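Local coordinates for interpain A (Prevotella intermedia, PDB 3BB7), which probably cleaves proteins as a cysteine peptidase of the C10 family, present here as the proenzyme part of a longer polypeptide, at residues A[154-159]-A[186-191]. The protein carries 1 engineered substitution. Sequence-based numbering, arbitrary orientation.
Sequences ADFGNT and MLHCGV
A154, the last residue of the β-hairpin strand 150-154, comes within 5.6 Å CA to CA of H188 on helix 176-192, and beyond it the chain turns through 155-159 beside the helix. Within the C10 peptidase part of interpain A, this joins a two-stranded hairpin to a helix, away from the predicted active-site residues, and illustrates how one histidine can meet a methyl, an aromatic ring and a hydroxyl at once. H188 CG lies anti to its own carbonyl carbon (chi1 -74°), beside the backbone N. A154 CB sits over one face of the H188 ring in a CH-pi contact, 3.7 Å from its centroid. The same methyl also touches V191 CG1, and it lies over the rim of the F156 ring. The F156 and H188 side chains pass one another running opposite ways, an oblique aromatic pair with planes at 71°; F156 CE1 meets H188 O edge-on at 3.3 Å. Beyond the contact, F156 stacks on Y218 and meets F219 edge-to-face. Both imidazole nitrogens have polar partners: H188 ND1 bonds to Y161 OH, while H188 NE2 reaches a water, at 3.3 Å, that accepts from D155 N. T159 and H188 approach tip to tip, with T159 OG1 3.2 Å from H188 CE1 near the imidazole plane. T159 OG1 donates to D155 O at 2.7 Å, placed 38° above the carbonyl plane.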
# COMPACT_ATOMS: atom_id res chain seq x y z
N ALA A 154 9.01 -20.77 -2.60
CA ALA A 154 7.76 -20.93 -1.89
C ALA A 154 7.03 -22.16 -2.44
O ALA A 154 6.84 -22.28 -3.66
CB ALA A 154 6.92 -19.70 -2.12
N ASP A 155 6.64 -23.07 -1.55
CA ASP A 155 5.81 -24.22 -1.94
C ASP A 155 4.38 -23.91 -1.55
O ASP A 155 3.89 -24.33 -0.49
CB ASP A 155 6.31 -25.48 -1.25
CG ASP A 155 5.52 -26.71 -1.66
OD1 ASP A 155 4.57 -26.57 -2.49
OD2 ASP A 155 5.85 -27.81 -1.12
N PHE A 156 3.71 -23.11 -2.39
CA PHE A 156 2.34 -22.67 -2.08
C PHE A 156 1.39 -23.85 -1.90
O PHE A 156 0.51 -23.85 -1.00
CB PHE A 156 1.78 -21.74 -3.17
CG PHE A 156 2.70 -20.60 -3.58
CD1 PHE A 156 2.60 -19.35 -2.99
CD2 PHE A 156 3.58 -20.77 -4.65
CE1 PHE A 156 3.39 -18.29 -3.41
CE2 PHE A 156 4.43 -19.71 -5.06
CZ PHE A 156 4.32 -18.48 -4.44
N GLY A 157 1.51 -24.85 -2.79
CA GLY A 157 0.52 -25.94 -2.82
C GLY A 157 0.56 -26.80 -1.57
O GLY A 157 -0.45 -27.44 -1.22
N ASN A 158 1.69 -26.83 -0.86
CA ASN A 158 1.77 -27.59 0.39
C ASN A 158 1.71 -26.73 1.64
O ASN A 158 1.96 -27.22 2.75
CB ASN A 158 3.00 -28.48 0.39
CG ASN A 158 2.88 -29.63 -0.57
OD1 ASN A 158 1.91 -30.39 -0.52
ND2 ASN A 158 3.83 -29.76 -1.48
N THR A 159 1.33 -25.46 1.48
CA THR A 159 1.29 -24.56 2.61
C THR A 159 -0.14 -24.25 3.01
O THR A 159 -0.92 -23.75 2.18
CB THR A 159 2.05 -23.25 2.31
OG1 THR A 159 3.42 -23.57 2.11
CG2 THR A 159 1.96 -22.27 3.48
N MET A 186 4.38 -13.44 4.01
CA MET A 186 5.18 -12.37 3.38
C MET A 186 6.09 -12.94 2.30
O MET A 186 6.15 -12.41 1.20
CB MET A 186 6.05 -11.69 4.43
CG MET A 186 5.29 -10.80 5.38
SD MET A 186 4.82 -9.25 4.58
CE MET A 186 3.89 -8.48 5.90
N LEU A 187 6.78 -14.05 2.62
CA LEU A 187 7.70 -14.66 1.67
C LEU A 187 6.91 -15.13 0.44
O LEU A 187 7.28 -14.86 -0.70
CB LEU A 187 8.41 -15.83 2.33
CG LEU A 187 9.01 -16.89 1.41
CD1 LEU A 187 10.20 -16.29 0.83
CD2 LEU A 187 9.35 -18.14 2.20
N HIS A 188 5.78 -15.78 0.67
CA HIS A 188 5.00 -16.31 -0.44
C HIS A 188 4.44 -15.20 -1.32
O HIS A 188 4.47 -15.31 -2.55
CB HIS A 188 3.91 -17.22 0.09
CG HIS A 188 4.43 -18.53 0.58
ND1 HIS A 188 3.67 -19.68 0.51
CD2 HIS A 188 5.64 -18.89 1.08
CE1 HIS A 188 4.38 -20.69 1.00
NE2 HIS A 188 5.59 -20.24 1.32
N CYS A 189 4.00 -14.11 -0.69
CA CYS A 189 3.49 -12.96 -1.48
C CYS A 189 4.60 -12.37 -2.33
O CYS A 189 4.33 -11.96 -3.49
CB CYS A 189 2.88 -11.90 -0.59
SG CYS A 189 1.30 -12.41 0.14
N GLY A 190 5.81 -12.29 -1.78
CA GLY A 190 6.94 -11.77 -2.58
C GLY A 190 7.29 -12.70 -3.75
O GLY A 190 7.44 -12.25 -4.90
N VAL A 191 7.49 -13.99 -3.46
CA VAL A 191 7.87 -14.93 -4.53
C VAL A 191 6.78 -14.95 -5.62
O VAL A 191 7.09 -14.93 -6.82
CB VAL A 191 8.10 -16.33 -3.95
CG1 VAL A 191 8.24 -17.36 -5.08
CG2 VAL A 191 9.35 -16.30 -3.04
O HOH W 1 7.40 -22.94 1.20